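Local coordinates for protein diphthine synthase (Entamoeba histolytica, PDB 3I4T) that probably transfers methyl groups from S-adenosylmethionine to the modified histidine of elongation factor 2 during the making of diphthamide, at residues A[141-146]-A[177-182]; A[148-153]-A[171-176]; A[220-223]-A[229-232]. One frame throughout, in Å; residues are numbered along the deposited sequence.

Interaction 1 of 3, residues A[141-146]-A[177-182]; sequences SGLQLY and NMHTLV
A CH-pi contact between L143 and H179 ties the loop after helix 134-137 to the chain just ahead of strand 180-187. The methyl CD2 of L143 hangs over one face of the imidazole, 3.8 Å from the centroid of the H179 ring and 20° off its normal. It is displaced toward the rim, and its nearest ring atom is H179 NE2, at 3.6 Å. A branched aliphatic chain suits this place, since it can cover a flat face without competing for the ring nitrogens. The carbonyl O of Q144 comes to the edge instead, in the ring plane, 3.7 Å from H179 CD2.

Histidine suits because its flat ring takes a methyl on its face while both nitrogens bond at the edge: ND1 to the backbone N of A273, NE2 to the carboxylate of E280, which fixes its rotation. E280 OE2 also meets the backbone N of Q144, so one carboxylate bridges the two segments. Before L143, an ST turn shapes the loop: S141 OG accepts from L143 N at 3.2 Å, with G142 at positive phi between them. Helix 278-284 and L270 of strand 267-271 pack on L143, while F148 meets the H179 ring edge-to-face.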
loop_
_atom_site.group_PDB
_atom_site.type_symbol
_atom_site.label_atom_id
_atom_site.label_comp_id
_atom_site.label_asym_id
_atom_site.label_seq_id
_atom_site.Cartn_x
_atom_site.Cartn_y
_atom_site.Cartn_z
ATOM N N SER A 141 -8.361 -7.564 6.792
ATOM C CA SER A 141 -9.797 -7.835 6.789
ATOM C C SER A 141 -10.124 -9.197 6.170
ATOM O O SER A 141 -11.143 -9.809 6.489
ATOM C CB SER A 141 -10.522 -6.749 6.002
ATOM O OG SER A 141 -10.038 -6.714 4.668
ATOM N N GLY A 142 -9.266 -9.655 5.266
ATOM C CA GLY A 142 -9.553 -10.856 4.497
ATOM C C GLY A 142 -9.972 -10.552 3.074
ATOM O O GLY A 142 -10.016 -11.452 2.236
ATOM N N LEU A 143 -10.280 -9.289 2.791
ATOM C CA LEU A 143 -10.582 -8.888 1.421
ATOM C C LEU A 143 -9.285 -8.824 0.599
ATOM O O LEU A 143 -8.238 -8.381 1.103
ATOM C CB LEU A 143 -11.348 -7.558 1.385
ATOM C CG LEU A 143 -12.790 -7.544 1.931
ATOM C CD1 LEU A 143 -13.250 -6.123 2.139
ATOM C CD2 LEU A 143 -13.820 -8.314 1.061
ATOM N N GLN A 144 -9.364 -9.290 -0.648
ATOM C CA GLN A 144 -8.250 -9.243 -1.589
ATOM C C GLN A 144 -8.012 -7.822 -2.069
ATOM O O GLN A 144 -8.909 -7.174 -2.620
ATOM C CB GLN A 144 -8.523 -10.156 -2.783
ATOM C CG GLN A 144 -7.807 -9.749 -4.063
ATOM C CD GLN A 144 -6.376 -10.254 -4.155
ATOM O OE1 GLN A 144 -5.557 -10.022 -3.261
ATOM N NE2 GLN A 144 -6.068 -10.944 -5.252
ATOM N N LEU A 145 -6.792 -7.351 -1.853
ATOM C CA LEU A 145 -6.373 -6.007 -2.256
ATOM C C LEU A 145 -6.383 -5.705 -3.762
ATOM O O LEU A 145 -6.558 -4.548 -4.161
ATOM C CB LEU A 145 -4.977 -5.717 -1.692
ATOM C CG LEU A 145 -4.826 -5.726 -0.161
ATOM C CD1 LEU A 145 -3.368 -5.512 0.217
ATOM C CD2 LEU A 145 -5.757 -4.691 0.540
ATOM N N TYR A 146 -6.194 -6.725 -4.602
ATOM C CA TYR A 146 -6.277 -6.522 -6.053
ATOM C C TYR A 146 -7.692 -6.195 -6.460
ATOM O O TYR A 146 -7.911 -5.561 -7.482
ATOM C CB TYR A 146 -5.808 -7.744 -6.840
ATOM C CG TYR A 146 -4.374 -8.136 -6.597
ATOM C CD1 TYR A 146 -3.473 -7.255 -5.976
ATOM C CD2 TYR A 146 -3.905 -9.393 -7.005
ATOM C CE1 TYR A 146 -2.154 -7.631 -5.748
ATOM C CE2 TYR A 146 -2.585 -9.778 -6.790
ATOM C CZ TYR A 146 -1.718 -8.892 -6.163
ATOM O OH TYR A 146 -0.410 -9.270 -5.948
ATOM N N ASN A 177 -17.989 -4.725 -9.590
ATOM C CA ASN A 177 -17.599 -5.848 -8.727
ATOM C C ASN A 177 -16.242 -5.664 -8.025
ATOM O O ASN A 177 -15.490 -6.641 -7.838
ATOM C CB ASN A 177 -17.682 -7.179 -9.499
ATOM C CG ASN A 177 -17.682 -8.385 -8.586
ATOM O OD1 ASN A 177 -18.235 -8.336 -7.493
ATOM N ND2 ASN A 177 -17.054 -9.479 -9.027
ATOM N N MET A 178 -15.957 -4.421 -7.619
ATOM C CA MET A 178 -14.732 -4.071 -6.888
ATOM C C MET A 178 -15.041 -3.616 -5.467
ATOM O O MET A 178 -16.122 -3.080 -5.217
ATOM C CB MET A 178 -13.972 -2.961 -7.618
ATOM C CG MET A 178 -13.457 -3.380 -8.991
ATOM S SD MET A 178 -12.556 -2.062 -9.827
ATOM C CE MET A 178 -13.873 -1.305 -10.757
ATOM N N HIS A 179 -14.103 -3.833 -4.541
ATOM C CA HIS A 179 -14.269 -3.381 -3.153
ATOM C C HIS A 179 -13.940 -1.900 -3.049
ATOM O O HIS A 179 -13.239 -1.362 -3.903
ATOM C CB HIS A 179 -13.367 -4.164 -2.178
ATOM C CG HIS A 179 -13.474 -5.658 -2.295
ATOM N ND1 HIS A 179 -14.678 -6.317 -2.430
ATOM C CD2 HIS A 179 -12.521 -6.623 -2.265
ATOM C CE1 HIS A 179 -14.460 -7.619 -2.508
ATOM N NE2 HIS A 179 -13.160 -7.832 -2.404
ATOM N N THR A 180 -14.430 -1.249 -1.991
ATOM C CA THR A 180 -14.106 0.148 -1.731
ATOM C C THR A 180 -13.490 0.371 -0.345
ATOM O O THR A 180 -13.974 -0.156 0.668
ATOM C CB THR A 180 -15.347 1.091 -1.913
ATOM O OG1 THR A 180 -15.973 0.856 -3.181
ATOM C CG2 THR A 180 -14.941 2.552 -1.832
ATOM N N LEU A 181 -12.416 1.161 -0.323
ATOM C CA LEU A 181 -11.864 1.703 0.907
ATOM C C LEU A 181 -12.381 3.109 1.084
ATOM O O LEU A 181 -12.203 3.955 0.208
ATOM C CB LEU A 181 -10.334 1.728 0.861
ATOM C CG LEU A 181 -9.601 2.488 1.971
ATOM C CD1 LEU A 181 -9.798 1.817 3.351
ATOM C CD2 LEU A 181 -8.129 2.582 1.609
ATOM N N VAL A 182 -13.026 3.344 2.222
ATOM C CA VAL A 182 -13.593 4.638 2.550
ATOM C C VAL A 182 -12.735 5.314 3.625
ATOM O O VAL A 182 -12.716 4.890 4.779
ATOM C CB VAL A 182 -15.044 4.493 3.045
ATOM C CG1 VAL A 182 -15.677 5.866 3.266
ATOM C CG2 VAL A 182 -15.867 3.661 2.067
#

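Interaction 2 of 3, residues A[148-153]-A[171-176]; sequences FGQTVS and KINRDN
N173 sets its CG beside its own backbone N and anti to the carbonyl carbon (chi1 -81°), which carries the side-chain amide off helix 166-175 to the backbone of G149 and Q150. There the amide grips both polar backbone groups of Q150. N173 ND2 gives a hydrogen to Q150 O at 3.0 Å, with an N-H...O angle of 150°; the donor lies in the carbonyl plane on a lone pair, and the acceptor stays close to the plane of the asparagine amide. The return bond, Q150 N to N173 OD1, is longer at 3.3 Å and more bent (139°), arriving side-on and tilted somewhat from the plane of the side-chain carbonyl. Asparagine suits this place because its short side chain offers a donor and an acceptor side by side.

G149 has no side chain to keep the amide off, and N173 OD1 comes within 3.6 Å of G149 CA. A water adds a third link, donating to N173 OD1 at 2.7 Å and accepting from Q150 NE2 at the same distance. ND2 also bonds T180 OG1, so that this nitrogen has two acceptors and OD1 two donors, which fixes the amide's rotation.

Y146 of the second subunit packs on Q150, which places this corner beside the dimer interface. The contact belongs to a beta-alpha-beta unit: strand 152-154, helix 166-175 and strand 180-187, the two strands being parallel neighbours. N173 pins the last turn of the helix to the approach of the first strand and, through T180, to the start of the second.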
loop_
_atom_site.group_PDB
_atom_site.type_symbol
_atom_site.label_atom_id
_atom_site.label_comp_id
_atom_site.label_asym_id
_atom_site.label_seq_id
_atom_site.Cartn_x
_atom_site.Cartn_y
_atom_site.Cartn_z
ATOM N N PHE A 148 -9.703 -4.168 -4.895
ATOM C CA PHE A 148 -10.081 -2.792 -4.530
ATOM C C PHE A 148 -10.102 -1.847 -5.730
ATOM O O PHE A 148 -9.121 -1.757 -6.485
ATOM C CB PHE A 148 -9.208 -2.242 -3.385
ATOM C CG PHE A 148 -9.703 -2.654 -2.026
ATOM C CD1 PHE A 148 -9.427 -3.926 -1.523
ATOM C CD2 PHE A 148 -10.495 -1.806 -1.278
ATOM C CE1 PHE A 148 -9.916 -4.329 -0.287
ATOM C CE2 PHE A 148 -10.995 -2.202 -0.046
ATOM C CZ PHE A 148 -10.704 -3.470 0.450
ATOM N N GLY A 149 -11.235 -1.170 -5.901
ATOM C CA GLY A 149 -11.422 -0.152 -6.937
ATOM C C GLY A 149 -10.839 1.143 -6.415
ATOM O O GLY A 149 -9.925 1.105 -5.574
ATOM N N GLN A 150 -11.362 2.291 -6.873
ATOM C CA GLN A 150 -10.819 3.571 -6.413
ATOM C C GLN A 150 -11.204 3.917 -4.968
ATOM O O GLN A 150 -12.291 3.563 -4.487
ATOM C CB GLN A 150 -11.090 4.708 -7.395
ATOM C CG GLN A 150 -12.431 5.416 -7.318
ATOM C CD GLN A 150 -12.608 6.423 -8.464
ATOM O OE1 GLN A 150 -11.835 7.385 -8.597
ATOM N NE2 GLN A 150 -13.623 6.201 -9.296
ATOM N N THR A 151 -10.275 4.588 -4.286
ATOM C CA THR A 151 -10.416 4.971 -2.887
ATOM C C THR A 151 -11.241 6.251 -2.796
ATOM O O THR A 151 -11.100 7.155 -3.643
ATOM C CB THR A 151 -9.022 5.143 -2.251
ATOM O OG1 THR A 151 -8.237 3.967 -2.511
ATOM C CG2 THR A 151 -9.097 5.395 -0.747
ATOM N N VAL A 152 -12.120 6.319 -1.788
ATOM C CA VAL A 152 -13.007 7.481 -1.626
ATOM C C VAL A 152 -12.876 8.110 -0.230
ATOM O O VAL A 152 -12.463 7.439 0.727
ATOM C CB VAL A 152 -14.493 7.158 -1.933
ATOM C CG1 VAL A 152 -14.645 6.615 -3.329
ATOM C CG2 VAL A 152 -15.069 6.190 -0.910
ATOM N N SER A 153 -13.228 9.392 -0.135
ATOM C CA SER A 153 -13.127 10.155 1.119
ATOM C C SER A 153 -14.467 10.739 1.527
ATOM O O SER A 153 -15.147 11.389 0.722
ATOM C CB SER A 153 -12.087 11.286 1.008
ATOM O OG SER A 153 -10.764 10.761 0.988
ATOM N N LYS A 171 -20.637 3.616 -6.449
ATOM C CA LYS A 171 -21.532 2.975 -7.414
ATOM C C LYS A 171 -20.749 2.260 -8.508
ATOM O O LYS A 171 -21.029 1.090 -8.821
ATOM C CB LYS A 171 -22.491 3.999 -8.042
ATOM C CG LYS A 171 -23.668 3.372 -8.772
ATOM C CD LYS A 171 -24.301 4.338 -9.763
ATOM C CE LYS A 171 -25.544 3.750 -10.399
ATOM N NZ LYS A 171 -25.305 2.355 -10.862
ATOM N N ILE A 172 -19.762 2.958 -9.062
ATOM C CA ILE A 172 -18.878 2.389 -10.093
ATOM C C ILE A 172 -18.111 1.160 -9.589
ATOM O O ILE A 172 -18.038 0.127 -10.281
ATOM C CB ILE A 172 -17.925 3.463 -10.666
ATOM C CG1 ILE A 172 -18.709 4.413 -11.587
ATOM C CG2 ILE A 172 -16.754 2.834 -11.428
ATOM C CD1 ILE A 172 -17.995 5.728 -11.865
ATOM N N ASN A 173 -17.565 1.255 -8.383
ATOM C CA ASN A 173 -16.839 0.141 -7.800
ATOM C C ASN A 173 -17.742 -1.073 -7.654
ATOM O O ASN A 173 -17.349 -2.194 -7.972
ATOM C CB ASN A 173 -16.269 0.519 -6.439
ATOM C CG ASN A 173 -14.983 1.308 -6.539
ATOM O OD1 ASN A 173 -14.480 1.570 -7.636
ATOM N ND2 ASN A 173 -14.428 1.675 -5.384
ATOM N N ARG A 174 -18.968 -0.833 -7.196
ATOM C CA ARG A 174 -19.884 -1.911 -6.926
ATOM C C ARG A 174 -20.511 -2.506 -8.185
ATOM O O ARG A 174 -20.500 -3.719 -8.344
ATOM C CB ARG A 174 -20.862 -1.530 -5.809
ATOM C CG ARG A 174 -20.211 -1.867 -4.459
ATOM C CD ARG A 174 -20.926 -1.393 -3.244
ATOM N NE ARG A 174 -22.220 -2.032 -3.044
ATOM C CZ ARG A 174 -22.433 -3.155 -2.365
ATOM N NH1 ARG A 174 -21.440 -3.826 -1.814
ATOM N NH2 ARG A 174 -23.665 -3.605 -2.242
ATOM N N ASP A 175 -21.003 -1.660 -9.093
ATOM C CA ASP A 175 -21.458 -2.096 -10.428
ATOM C C ASP A 175 -20.425 -2.964 -11.146
ATOM O O ASP A 175 -20.778 -3.858 -11.904
ATOM C CB ASP A 175 -21.740 -0.892 -11.343
ATOM C CG ASP A 175 -22.965 -0.117 -10.946
ATOM O OD1 ASP A 175 -23.639 -0.472 -9.946
ATOM O OD2 ASP A 175 -23.265 0.867 -11.662
ATOM N N ASN A 176 -19.150 -2.674 -10.925
ATOM C CA ASN A 176 -18.062 -3.397 -11.597
ATOM C C ASN A 176 -17.345 -4.397 -10.710
ATOM O O ASN A 176 -16.240 -4.855 -11.036
ATOM C CB ASN A 176 -17.077 -2.405 -12.199
ATOM C CG ASN A 176 -17.726 -1.535 -13.250
ATOM O OD1 ASN A 176 -18.050 -2.014 -14.336
ATOM N ND2 ASN A 176 -17.949 -0.257 -12.923
HETATM O O HOH W 1 -14.856 3.860 -8.930
#

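Interaction 3 of 3, residues A[220-223]-A[229-232]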
loop_
_atom_site.group_PDB
_atom_site.type_symbol
_atom_site.label_atom_id
_atom_site.label_comp_id
_atom_site.label_asym_id
_atom_site.label_seq_id
_atom_site.Cartn_x
_atom_site.Cartn_y
_atom_site.Cartn_z
ATOM N N GLU A 220 -27.841 8.460 4.720
ATOM C CA GLU A 220 -28.618 9.649 4.386
ATOM C C GLU A 220 -28.503 10.026 2.901
ATOM O O GLU A 220 -29.472 10.482 2.284
ATOM C CB GLU A 220 -28.157 10.801 5.266
ATOM C CG GLU A 220 -29.133 11.940 5.367
ATOM C CD GLU A 220 -28.553 13.103 6.140
ATOM O OE1 GLU A 220 -28.193 12.922 7.327
ATOM O OE2 GLU A 220 -28.457 14.205 5.559
ATOM N N VAL A 221 -27.311 9.839 2.344
ATOM C CA VAL A 221 -27.055 10.068 0.931
ATOM C C VAL A 221 -27.816 9.049 0.073
ATOM O O VAL A 221 -28.387 9.407 -0.948
ATOM C CB VAL A 221 -25.539 10.049 0.649
ATOM C CG1 VAL A 221 -25.238 9.926 -0.832
ATOM C CG2 VAL A 221 -24.870 11.296 1.239
ATOM N N GLU A 222 -27.840 7.786 0.494
ATOM C CA GLU A 222 -28.580 6.777 -0.258
ATOM C C GLU A 222 -30.075 7.095 -0.233
ATOM O O GLU A 222 -30.753 6.949 -1.238
ATOM C CB GLU A 222 -28.300 5.355 0.255
ATOM C CG GLU A 222 -29.181 4.242 -0.360
ATOM C CD GLU A 222 -28.959 4.005 -1.861
ATOM O OE1 GLU A 222 -27.800 3.934 -2.329
ATOM O OE2 GLU A 222 -29.964 3.870 -2.588
ATOM N N LYS A 223 -30.573 7.542 0.914
ATOM C CA LYS A 223 -31.969 7.917 1.041
ATOM C C LYS A 223 -32.309 9.064 0.083
ATOM O O LYS A 223 -33.348 9.039 -0.565
ATOM C CB LYS A 223 -32.286 8.296 2.492
ATOM C CG LYS A 223 -33.763 8.564 2.758
ATOM C CD LYS A 223 -33.994 9.285 4.082
ATOM C CE LYS A 223 -35.268 10.126 3.997
ATOM N NZ LYS A 223 -35.735 10.627 5.338
ATOM N N VAL A 229 -27.112 1.674 -4.222
ATOM C CA VAL A 229 -25.695 1.300 -4.172
ATOM C C VAL A 229 -25.388 0.388 -2.978
ATOM O O VAL A 229 -24.682 -0.613 -3.105
ATOM C CB VAL A 229 -24.798 2.561 -4.124
ATOM C CG1 VAL A 229 -23.323 2.182 -4.138
ATOM C CG2 VAL A 229 -25.111 3.483 -5.282
ATOM N N TYR A 230 -25.913 0.766 -1.822
ATOM C CA TYR A 230 -25.852 -0.024 -0.599
ATOM C C TYR A 230 -27.125 0.283 0.182
ATOM O O TYR A 230 -27.869 1.213 -0.182
ATOM C CB TYR A 230 -24.641 0.377 0.238
ATOM C CG TYR A 230 -24.472 1.873 0.371
ATOM C CD1 TYR A 230 -25.272 2.612 1.247
ATOM C CD2 TYR A 230 -23.519 2.554 -0.384
ATOM C CE1 TYR A 230 -25.126 3.987 1.368
ATOM C CE2 TYR A 230 -23.369 3.934 -0.268
ATOM C CZ TYR A 230 -24.179 4.642 0.606
ATOM O OH TYR A 230 -24.035 6.002 0.720
ATOM N N ASP A 231 -27.379 -0.484 1.242
ATOM C CA ASP A 231 -28.427 -0.120 2.200
ATOM C C ASP A 231 -28.142 -0.556 3.644
ATOM O O ASP A 231 -27.186 -1.268 3.902
ATOM C CB ASP A 231 -29.832 -0.559 1.714
ATOM C CG ASP A 231 -30.037 -2.085 1.700
ATOM O OD1 ASP A 231 -29.120 -2.884 2.011
ATOM O OD2 ASP A 231 -31.173 -2.488 1.359
ATOM N N GLU A 232 -28.982 -0.095 4.564
ATOM C CA GLU A 232 -29.038 -0.521 5.973
ATOM C C GLU A 232 -28.465 -1.921 6.260
ATOM O O GLU A 232 -27.726 -2.121 7.239
ATOM C CB GLU A 232 -30.517 -0.482 6.399
ATOM C CG GLU A 232 -30.772 -0.212 7.859
ATOM C CD GLU A 232 -32.248 -0.007 8.176
ATOM O OE1 GLU A 232 -33.062 -0.937 7.969
ATOM O OE2 GLU A 232 -32.598 1.094 8.648
#
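Past the end of helix 211-225 the chain doubles back and runs extended through Y230 and D231 beside the helix, E222 and D231 coming closest at 7.3 Å between their CA atoms. E222 carries most of the contact. Its CG is anti to the backbone N, and a bend at chi2 (66°) folds the carboxylate over toward the returning backbone. E222 OE1 accepts from V229 N at 3.0 Å, with an N-H...O angle of 146°; the donor stands above the carboxylate plane, 39° out of it. The other oxygen, OE2, takes the backbone N of G228, and OE1 is also bonded to Y167 OH. Glutamate suits this spot because its two oxygens can serve successive amides in a turn, while its length spans the gap from the helix.

Nearer the helix, E222 CG lies 3.3 Å from Y230 O. That carbonyl is also 3.5 Å from E222 OE1, a meeting of two acceptors that the three bonds to the carboxylate probably outweigh.

E222 CB meets the ring of Y230 obliquely, 3.6 Å from its CE1. With CG between the backbone N and the carbonyl carbon, the ring reaches across the side of the helix, and its hydroxyl bonds to the carbonyl of L218, one turn before E222. V221 brushes the same hydroxyl, its CB 4.3 Å from Y230 OH.

Helix 166-175 packs against both segments: Y166 and Y167 on V221, Y167 and I170 on V229. M254 of helix 254-257 packs on Y230.

In the fold
Interactions 1 and 2 lie close together, their centres 9 Å apart, and each has a segment on one of two neighbouring parallel strands of the mixed sheet, 180-187 and 152-154. The two segments of interaction 2 fall between those of interaction 1 in the sequence, and the two meet where M178 N and T180 OG1 each pair with N173. Both also touch the second subunit. Interaction 3 follows later in the chain, its centre 15 Å from that of interaction 2 and 19 Å from that of interaction 1; a bond from R174 NE to V229 O links it to interaction 2. Helix 166-175 thus connects the dimer side to the peripheral turn after helix 211-225.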